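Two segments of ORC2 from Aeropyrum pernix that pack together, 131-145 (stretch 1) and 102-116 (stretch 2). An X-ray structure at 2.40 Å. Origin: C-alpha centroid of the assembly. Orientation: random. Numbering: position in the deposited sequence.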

ATOM      1  N   ASP A 131      -4.697  24.824  19.285  1.00 18.84           N
ATOM      2  CA  ASP A 131      -4.284  25.566  20.465  1.00 19.70           C
ATOM      3  C   ASP A 131      -3.060  25.010  21.195  1.00 18.73           C
ATOM      4  O   ASP A 131      -2.130  25.778  21.467  1.00 18.89           O
ATOM      5  CB  ASP A 131      -5.432  25.707  21.443  1.00 20.83           C
ATOM      6  CG  ASP A 131      -5.707  27.132  21.762  1.00 26.09           C
ATOM      7  OD1 ASP A 131      -5.687  27.934  20.801  1.00 31.35           O
ATOM      8  OD2 ASP A 131      -5.932  27.543  22.939  1.00 30.15           O
ATOM      9  N   ASN A 132      -3.041  23.702  21.499  1.00 17.54           N
ATOM     10  CA  ASN A 132      -1.866  23.069  22.181  1.00 16.26           C
ATOM     11  C   ASN A 132      -0.579  23.161  21.349  1.00 14.78           C
ATOM     12  O   ASN A 132       0.491  23.345  21.889  1.00 14.63           O
ATOM     13  CB  ASN A 132      -2.119  21.586  22.520  1.00 16.33           C
ATOM     14  CG  ASN A 132      -3.023  21.395  23.734  1.00 18.59           C
ATOM     15  OD1 ASN A 132      -2.555  21.139  24.848  1.00 18.65           O
ATOM     16  ND2 ASN A 132      -4.339  21.501  23.514  1.00 19.71           N
ATOM     17  N   LEU A 133      -0.690  23.028  20.034  1.00 13.97           N
ATOM     18  CA  LEU A 133       0.482  23.152  19.159  1.00 13.29           C
ATOM     19  C   LEU A 133       1.006  24.593  19.194  1.00 13.67           C
ATOM     20  O   LEU A 133       2.227  24.835  19.171  1.00 14.39           O
ATOM     21  CB  LEU A 133       0.175  22.685  17.729  1.00 12.01           C
ATOM     22  CG  LEU A 133      -0.014  21.155  17.534  1.00 11.10           C
ATOM     23  CD1 LEU A 133      -0.743  20.881  16.205  1.00  4.94           C
ATOM     24  CD2 LEU A 133       1.337  20.283  17.607  1.00  5.88           C
ATOM     25  N   TYR A 134       0.090  25.544  19.300  1.00 13.43           N
ATOM     26  CA  TYR A 134       0.479  26.932  19.465  1.00 14.05           C
ATOM     27  C   TYR A 134       1.094  27.188  20.877  1.00 14.07           C
ATOM     28  O   TYR A 134       2.157  27.821  20.995  1.00 13.56           O
ATOM     29  CB  TYR A 134      -0.729  27.858  19.156  1.00 14.83           C
ATOM     30  CG  TYR A 134      -0.583  29.222  19.764  1.00 14.51           C
ATOM     31  CD1 TYR A 134       0.237  30.165  19.194  1.00 13.68           C
ATOM     32  CD2 TYR A 134      -1.204  29.533  20.962  1.00 15.11           C
ATOM     33  CE1 TYR A 134       0.409  31.425  19.794  1.00 13.99           C
ATOM     34  CE2 TYR A 134      -1.045  30.784  21.556  1.00 14.29           C
ATOM     35  CZ  TYR A 134      -0.252  31.706  20.968  1.00 13.73           C
ATOM     36  OH  TYR A 134      -0.071  32.915  21.575  1.00 16.84           O
ATOM     37  N   VAL A 135       0.437  26.702  21.939  1.00 13.98           N
ATOM     38  CA  VAL A 135       0.988  26.889  23.287  1.00 14.77           C
ATOM     39  C   VAL A 135       2.435  26.392  23.350  1.00 15.39           C
ATOM     40  O   VAL A 135       3.342  27.109  23.781  1.00 16.10           O
ATOM     41  CB  VAL A 135       0.085  26.309  24.385  1.00 14.81           C
ATOM     42  CG1 VAL A 135       0.802  26.264  25.736  1.00 13.70           C
ATOM     43  CG2 VAL A 135      -1.204  27.144  24.452  1.00 13.25           C
ATOM     44  N   GLU A 136       2.638  25.220  22.785  1.00 15.57           N
ATOM     45  CA  GLU A 136       3.873  24.480  22.914  1.00 15.79           C
ATOM     46  C   GLU A 136       4.957  24.911  21.967  1.00 15.20           C
ATOM     47  O   GLU A 136       6.142  24.665  22.222  1.00 15.64           O
ATOM     48  CB  GLU A 136       3.576  23.002  22.643  1.00 16.44           C
ATOM     49  CG  GLU A 136       2.696  22.382  23.694  1.00 19.87           C
ATOM     50  CD  GLU A 136       3.514  21.841  24.832  1.00 25.67           C
ATOM     51  OE1 GLU A 136       2.904  21.269  25.760  1.00 27.20           O
ATOM     52  OE2 GLU A 136       4.773  21.984  24.767  1.00 30.24           O
ATOM     53  N   ASN A 137       4.548  25.558  20.888  1.00 14.32           N
ATOM     54  CA  ASN A 137       5.436  25.902  19.795  1.00 14.83           C
ATOM     55  C   ASN A 137       5.921  24.642  19.095  1.00 14.02           C
ATOM     56  O   ASN A 137       7.102  24.489  18.836  1.00 13.86           O
ATOM     57  CB  ASN A 137       6.604  26.792  20.256  1.00 15.16           C
ATOM     58  CG  ASN A 137       7.340  27.437  19.096  1.00 17.89           C
ATOM     59  OD1 ASN A 137       6.944  27.298  17.916  1.00 19.23           O
ATOM     60  ND2 ASN A 137       8.429  28.126  19.415  1.00 16.42           N
ATOM     61  N   HIS A 138       4.983  23.739  18.819  1.00 12.77           N
ATOM     62  CA  HIS A 138       5.262  22.506  18.143  1.00 12.13           C
ATOM     63  C   HIS A 138       4.571  22.468  16.747  1.00 13.06           C
ATOM     64  O   HIS A 138       3.558  23.146  16.482  1.00 13.23           O
ATOM     65  CB  HIS A 138       4.725  21.343  18.993  1.00 11.71           C
ATOM     66  CG  HIS A 138       5.498  21.047  20.229  1.00 10.00           C
ATOM     67  ND1 HIS A 138       5.064  20.126  21.165  1.00 11.71           N
ATOM     68  CD2 HIS A 138       6.663  21.546  20.707  1.00 10.64           C
ATOM     69  CE1 HIS A 138       5.944  20.050  22.152  1.00  7.64           C
ATOM     70  NE2 HIS A 138       6.933  20.898  21.895  1.00  9.18           N
ATOM     71  N   TYR A 139       5.084  21.629  15.865  1.00 13.20           N
ATOM     72  CA  TYR A 139       4.409  21.315  14.605  1.00 13.00           C
ATOM     73  C   TYR A 139       4.000  19.814  14.596  1.00 13.50           C
ATOM     74  O   TYR A 139       4.594  18.999  15.305  1.00 14.50           O
ATOM     75  CB  TYR A 139       5.360  21.626  13.477  1.00 12.79           C
ATOM     76  CG  TYR A 139       5.818  23.061  13.521  1.00 12.77           C
ATOM     77  CD1 TYR A 139       6.916  23.474  14.332  1.00 13.73           C
ATOM     78  CD2 TYR A 139       5.150  24.015  12.786  1.00  9.76           C
ATOM     79  CE1 TYR A 139       7.305  24.830  14.372  1.00 13.90           C
ATOM     80  CE2 TYR A 139       5.530  25.346  12.808  1.00 14.87           C
ATOM     81  CZ  TYR A 139       6.593  25.751  13.575  1.00 16.36           C
ATOM     82  OH  TYR A 139       6.915  27.098  13.524  1.00 21.06           O
ATOM     83  N   LEU A 140       2.973  19.462  13.835  1.00 13.01           N
ATOM     84  CA  LEU A 140       2.469  18.093  13.837  1.00 12.26           C
ATOM     85  C   LEU A 140       2.324  17.617  12.408  1.00 12.23           C
ATOM     86  O   LEU A 140       1.604  18.196  11.617  1.00 12.48           O
ATOM     87  CB  LEU A 140       1.128  18.013  14.574  1.00 12.46           C
ATOM     88  CG  LEU A 140       0.320  16.700  14.642  1.00 13.69           C
ATOM     89  CD1 LEU A 140       0.934  15.643  15.607  1.00 12.38           C
ATOM     90  CD2 LEU A 140      -1.132  16.971  14.982  1.00 12.18           C
ATOM     91  N   LEU A 141       3.033  16.563  12.075  1.00 11.48           N
ATOM     92  CA  LEU A 141       2.899  15.947  10.777  1.00 11.53           C
ATOM     93  C   LEU A 141       2.157  14.602  10.969  1.00 12.17           C
ATOM     94  O   LEU A 141       2.606  13.705  11.700  1.00 11.36           O
ATOM     95  CB  LEU A 141       4.262  15.830  10.125  1.00 11.21           C
ATOM     96  CG  LEU A 141       4.472  15.271   8.727  1.00 13.89           C
ATOM     97  CD1 LEU A 141       3.316  15.605   7.802  1.00 14.72           C
ATOM     98  CD2 LEU A 141       5.747  15.810   8.187  1.00 13.85           C
ATOM     99  N   VAL A 142       0.970  14.538  10.359  1.00 11.47           N
ATOM    100  CA  VAL A 142       0.061  13.431  10.524  1.00 11.43           C
ATOM    101  C   VAL A 142       0.106  12.465   9.319  1.00 10.89           C
ATOM    102  O   VAL A 142      -0.150  12.873   8.185  1.00 11.32           O
ATOM    103  CB  VAL A 142      -1.410  13.946  10.721  1.00 11.52           C
ATOM    104  CG1 VAL A 142      -2.364  12.754  11.031  1.00 11.95           C
ATOM    105  CG2 VAL A 142      -1.488  15.007  11.834  1.00 12.15           C
ATOM    106  N   ILE A 143       0.445  11.206   9.551  1.00 10.08           N
ATOM    107  CA  ILE A 143       0.258  10.185   8.503  1.00  9.71           C
ATOM    108  C   ILE A 143      -1.137   9.569   8.664  1.00 10.60           C
ATOM    109  O   ILE A 143      -1.439   9.026   9.726  1.00  9.99           O
ATOM    110  CB  ILE A 143       1.303   9.027   8.590  1.00  9.78           C
ATOM    111  CG1 ILE A 143       2.748   9.562   8.607  1.00  8.54           C
ATOM    112  CG2 ILE A 143       1.054   7.972   7.460  1.00  6.51           C
ATOM    113  CD1 ILE A 143       3.808   8.523   8.943  1.00  8.40           C
ATOM    114  N   LEU A 144      -1.965   9.642   7.613  1.00 10.97           N
ATOM    115  CA  LEU A 144      -3.217   8.890   7.584  1.00 11.76           C
ATOM    116  C   LEU A 144      -3.075   7.782   6.571  1.00 11.95           C
ATOM    117  O   LEU A 144      -3.275   8.007   5.381  1.00 12.35           O
ATOM    118  CB  LEU A 144      -4.441   9.745   7.224  1.00 11.77           C
ATOM    119  CG  LEU A 144      -4.763  10.996   8.051  1.00 12.09           C
ATOM    120  CD1 LEU A 144      -5.830  11.869   7.397  1.00 11.01           C
ATOM    121  CD2 LEU A 144      -5.156  10.579   9.468  1.00 14.76           C
ATOM    122  N   ASP A 145      -2.754   6.592   7.084  1.00 12.26           N
ATOM    123  CA  ASP A 145      -2.625   5.341   6.339  1.00 13.32           C
ATOM    124  C   ASP A 145      -3.956   4.677   5.992  1.00 14.18           C
ATOM    125  O   ASP A 145      -4.962   4.862   6.676  1.00 14.60           O
ATOM    126  CB  ASP A 145      -1.787   4.349   7.144  1.00 12.99           C
ATOM    127  CG  ASP A 145      -0.894   3.484   6.278  1.00 14.17           C
ATOM    128  OD1 ASP A 145      -1.102   3.371   5.034  1.00 15.18           O
ATOM    129  OD2 ASP A 145       0.067   2.863   6.763  1.00 13.00           O
TER
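Stretch 2 (102-116) TILSLIVRQTGYPIQ

Stretch 2 opens inside a helix that begins earlier in the chain and runs to Thr111, then turns at Gly112, whose positive phi ends the helical path, and continues as a loop, with a tight bend at Pro114, through Gln116. It lies across both parts of stretch 1: the helix against strand 139-145, the tail against helix 131-136 and the loop residue His138. The axes of strand and stretch 2 helix approach to 10.7 Å, and their N-to-C directions differ by 134°, so the helix runs obliquely, and more nearly antiparallel than parallel, to the strand, and the register runs backward: the nearest CA pairs are Leu140 with Thr111, Val142 with Ile107 and Leu144 with Ile103. The strand presents alternate side chains to the helix, and Ile107 is the bump that meets all three. Ile107 CG2 lies 4.0 Å from Leu140 CD2, while Ile107 CD1 reaches Val142 CG1 at 3.6 Å and Leu144 CD2 at 4.4 Å. One turn earlier, Ile103 CG2 packs on Leu144 CD2 at 3.9 Å; one turn later, Thr111 CG2 meets Leu140 CD1 at 3.9 Å. Thr111 OG1 meanwhile accepts a hydrogen bond from Tyr113 N at 3.0 Å, tying the helix end to the turn. Tyr113, with the largest covered area of the contact, fills the hollow formed by Asn132, Leu133, Glu136 and His138. Asn132 CB sits over one ring face, 3.6 Å from Tyr113 CD1, and Glu136 CG approaches Tyr113 CE2 obliquely at 3.6 Å. At the ring edge, Leu133 CD2 comes within 3.8 Å of Tyr113 CE1. The hydroxyl closes the pocket: Tyr113 OH and His138 ND1 share a hydrogen bond of 2.6 Å, the two rings meeting rim to rim with planes 20° apart. At the other end of the contact from the hydroxyl, Ile115 CD1 lies 3.2 Å from Asn132 ND2, and Pro114 CD lies 4.2 Å from Asn132 OD1, so the Asn132 side chain touches three successive residues of the tail.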

ATOM      1  N   THR A 102     -12.857   9.258  16.031  1.00 22.27           N
ATOM      2  CA  THR A 102     -11.891   8.246  16.452  1.00 22.29           C
ATOM      3  C   THR A 102     -10.488   8.533  15.899  1.00 21.31           C
ATOM      4  O   THR A 102      -9.530   8.457  16.637  1.00 21.48           O
ATOM      5  CB  THR A 102     -12.369   6.797  16.083  1.00 22.78           C
ATOM      6  OG1 THR A 102     -13.653   6.549  16.669  1.00 23.76           O
ATOM      7  CG2 THR A 102     -11.498   5.725  16.740  1.00 22.27           C
ATOM      8  N   ILE A 103     -10.387   8.887  14.623  1.00 20.59           N
ATOM      9  CA  ILE A 103      -9.112   9.316  14.018  1.00 20.41           C
ATOM     10  C   ILE A 103      -8.418  10.397  14.873  1.00 19.52           C
ATOM     11  O   ILE A 103      -7.240  10.269  15.255  1.00 17.81           O
ATOM     12  CB  ILE A 103      -9.334   9.748  12.522  1.00 20.83           C
ATOM     13  CG1 ILE A 103      -9.580   8.500  11.659  1.00 20.99           C
ATOM     14  CG2 ILE A 103      -8.136  10.551  11.969  1.00 20.52           C
ATOM     15  CD1 ILE A 103     -10.486   8.699  10.462  1.00 21.98           C
ATOM     16  N   LEU A 104      -9.208  11.414  15.232  1.00 19.02           N
ATOM     17  CA  LEU A 104      -8.740  12.518  16.044  1.00 18.84           C
ATOM     18  C   LEU A 104      -8.282  12.134  17.445  1.00 18.27           C
ATOM     19  O   LEU A 104      -7.259  12.633  17.941  1.00 17.80           O
ATOM     20  CB  LEU A 104      -9.792  13.612  16.122  1.00 19.04           C
ATOM     21  CG  LEU A 104      -9.991  14.401  14.841  1.00 21.21           C
ATOM     22  CD1 LEU A 104     -10.938  15.505  15.214  1.00 25.88           C
ATOM     23  CD2 LEU A 104      -8.731  14.965  14.247  1.00 19.98           C
ATOM     24  N   SER A 105      -8.999  11.241  18.098  1.00 17.75           N
ATOM     25  CA  SER A 105      -8.583  10.936  19.467  1.00 17.83           C
ATOM     26  C   SER A 105      -7.332  10.064  19.436  1.00 16.96           C
ATOM     27  O   SER A 105      -6.474  10.140  20.315  1.00 16.65           O
ATOM     28  CB  SER A 105      -9.725  10.330  20.280  1.00 17.91           C
ATOM     29  OG  SER A 105     -10.111   9.089  19.724  1.00 21.78           O
ATOM     30  N   LEU A 106      -7.196   9.267  18.390  1.00 17.21           N
ATOM     31  CA  LEU A 106      -5.937   8.570  18.165  1.00 17.40           C
ATOM     32  C   LEU A 106      -4.797   9.585  17.939  1.00 16.96           C
ATOM     33  O   LEU A 106      -3.738   9.461  18.539  1.00 17.34           O
ATOM     34  CB  LEU A 106      -6.056   7.555  17.010  1.00 17.34           C
ATOM     35  CG  LEU A 106      -6.864   6.291  17.355  1.00 18.84           C
ATOM     36  CD1 LEU A 106      -7.105   5.452  16.092  1.00 19.72           C
ATOM     37  CD2 LEU A 106      -6.256   5.424  18.494  1.00 16.32           C
ATOM     38  N   ILE A 107      -5.024  10.615  17.132  1.00 16.98           N
ATOM     39  CA  ILE A 107      -3.976  11.618  16.930  1.00 17.75           C
ATOM     40  C   ILE A 107      -3.557  12.329  18.257  1.00 18.42           C
ATOM     41  O   ILE A 107      -2.354  12.486  18.492  1.00 17.79           O
ATOM     42  CB  ILE A 107      -4.334  12.627  15.778  1.00 17.74           C
ATOM     43  CG1 ILE A 107      -4.384  11.924  14.415  1.00 17.25           C
ATOM     44  CG2 ILE A 107      -3.362  13.791  15.753  1.00 16.61           C
ATOM     45  CD1 ILE A 107      -5.156  12.702  13.357  1.00 19.27           C
ATOM     46  N   VAL A 108      -4.521  12.738  19.111  1.00 18.58           N
ATOM     47  CA  VAL A 108      -4.163  13.321  20.426  1.00 18.98           C
ATOM     48  C   VAL A 108      -3.405  12.375  21.381  1.00 19.93           C
ATOM     49  O   VAL A 108      -2.439  12.813  22.008  1.00 20.32           O
ATOM     50  CB  VAL A 108      -5.335  14.090  21.213  1.00 19.43           C
ATOM     51  CG1 VAL A 108      -6.566  14.337  20.397  1.00 17.51           C
ATOM     52  CG2 VAL A 108      -5.670  13.428  22.563  1.00 18.82           C
ATOM     53  N   ARG A 109      -3.853  11.110  21.506  1.00 20.74           N
ATOM     54  CA  ARG A 109      -3.164  10.057  22.267  1.00 21.69           C
ATOM     55  C   ARG A 109      -1.665  10.131  21.915  1.00 20.76           C
ATOM     56  O   ARG A 109      -0.817  10.262  22.790  1.00 21.19           O
ATOM     57  CB  ARG A 109      -3.720   8.647  21.894  1.00 22.71           C
ATOM     58  CG  ARG A 109      -4.844   8.022  22.803  1.00 29.21           C
ATOM     59  CD  ARG A 109      -5.059   6.409  22.680  1.00 38.78           C
ATOM     60  NE  ARG A 109      -4.552   5.794  21.428  1.00 43.02           N
ATOM     61  CZ  ARG A 109      -3.690   4.771  21.243  1.00 43.66           C
ATOM     62  NH1 ARG A 109      -3.407   4.434  20.000  1.00 42.37           N
ATOM     63  NH2 ARG A 109      -3.115   4.091  22.226  1.00 46.37           N
ATOM     64  N   GLN A 110      -1.353  10.099  20.627  1.00 19.90           N
ATOM     65  CA  GLN A 110       0.023  10.173  20.141  1.00 20.08           C
ATOM     66  C   GLN A 110       0.838  11.449  20.431  1.00 19.88           C
ATOM     67  O   GLN A 110       2.041  11.365  20.580  1.00 19.52           O
ATOM     68  CB  GLN A 110       0.075   9.853  18.655  1.00 20.08           C
ATOM     69  CG  GLN A 110       0.003   8.347  18.434  1.00 23.26           C
ATOM     70  CD  GLN A 110      -0.067   7.991  17.001  1.00 25.03           C
ATOM     71  OE1 GLN A 110      -1.139   7.710  16.481  1.00 29.99           O
ATOM     72  NE2 GLN A 110       1.062   7.985  16.352  1.00 26.13           N
ATOM     73  N   THR A 111       0.198  12.622  20.515  1.00 19.44           N
ATOM     74  CA  THR A 111       0.931  13.845  20.813  1.00 18.09           C
ATOM     75  C   THR A 111       1.311  13.799  22.279  1.00 18.27           C
ATOM     76  O   THR A 111       2.251  14.459  22.703  1.00 17.47           O
ATOM     77  CB  THR A 111       0.057  15.111  20.593  1.00 18.26           C
ATOM     78  OG1 THR A 111      -1.087  15.082  21.481  1.00 16.94           O
ATOM     79  CG2 THR A 111      -0.527  15.165  19.172  1.00 17.49           C
ATOM     80  N   GLY A 112       0.521  13.068  23.062  1.00 18.75           N
ATOM     81  CA  GLY A 112       0.635  13.083  24.515  1.00 18.85           C
ATOM     82  C   GLY A 112       0.028  14.283  25.210  1.00 19.24           C
ATOM     83  O   GLY A 112       0.086  14.364  26.438  1.00 19.60           O
ATOM     84  N   TYR A 113      -0.526  15.223  24.449  1.00 19.58           N
ATOM     85  CA  TYR A 113      -1.125  16.439  25.028  1.00 20.49           C
ATOM     86  C   TYR A 113      -2.363  16.121  25.868  1.00 21.27           C
ATOM     87  O   TYR A 113      -3.162  15.223  25.529  1.00 21.72           O
ATOM     88  CB  TYR A 113      -1.523  17.437  23.928  1.00 20.43           C
ATOM     89  CG  TYR A 113      -0.397  18.066  23.122  1.00 18.73           C
ATOM     90  CD1 TYR A 113      -0.605  18.356  21.772  1.00 18.17           C
ATOM     91  CD2 TYR A 113       0.849  18.372  23.689  1.00 18.37           C
ATOM     92  CE1 TYR A 113       0.369  18.928  20.988  1.00 18.56           C
ATOM     93  CE2 TYR A 113       1.880  18.972  22.911  1.00 16.83           C
ATOM     94  CZ  TYR A 113       1.618  19.264  21.539  1.00 18.64           C
ATOM     95  OH  TYR A 113       2.534  19.859  20.652  1.00 13.87           O
ATOM     96  N   PRO A 114      -2.556  16.822  26.972  1.00 22.46           N
ATOM     97  CA  PRO A 114      -3.701  16.489  27.827  1.00 22.77           C
ATOM     98  C   PRO A 114      -4.901  17.246  27.306  1.00 22.55           C
ATOM     99  O   PRO A 114      -5.164  18.392  27.618  1.00 23.72           O
ATOM    100  CB  PRO A 114      -3.239  16.934  29.211  1.00 22.88           C
ATOM    101  CG  PRO A 114      -2.242  18.045  28.952  1.00 22.98           C
ATOM    102  CD  PRO A 114      -1.783  17.959  27.517  1.00 22.27           C
ATOM    103  N   ILE A 115      -5.591  16.600  26.393  1.00 22.82           N
ATOM    104  CA  ILE A 115      -6.729  17.196  25.741  1.00 22.00           C
ATOM    105  C   ILE A 115      -7.841  16.217  26.015  1.00 22.53           C
ATOM    106  O   ILE A 115      -7.679  15.055  25.754  1.00 22.36           O
ATOM    107  CB  ILE A 115      -6.477  17.332  24.245  1.00 21.48           C
ATOM    108  CG1 ILE A 115      -5.642  18.576  23.966  1.00 20.12           C
ATOM    109  CG2 ILE A 115      -7.819  17.379  23.461  1.00 18.45           C
ATOM    110  CD1 ILE A 115      -4.929  18.527  22.630  1.00 19.39           C
ATOM    111  N   GLN A 116      -8.959  16.700  26.555  1.00 23.96           N
ATOM    112  CA  GLN A 116     -10.071  15.836  26.878  1.00 24.91           C
ATOM    113  C   GLN A 116     -10.890  15.695  25.643  1.00 25.26           C
ATOM    114  O   GLN A 116     -11.346  16.661  25.042  1.00 25.94           O
ATOM    115  CB  GLN A 116     -10.906  16.357  28.041  1.00 24.95           C
ATOM    116  CG  GLN A 116     -12.077  15.420  28.419  1.00 28.76           C
ATOM    117  CD  GLN A 116     -11.673  13.978  28.820  1.00 31.42           C
ATOM    118  OE1 GLN A 116     -11.384  13.710  29.992  1.00 35.08           O
ATOM    119  NE2 GLN A 116     -11.649  13.066  27.848  1.00 28.43           N
TER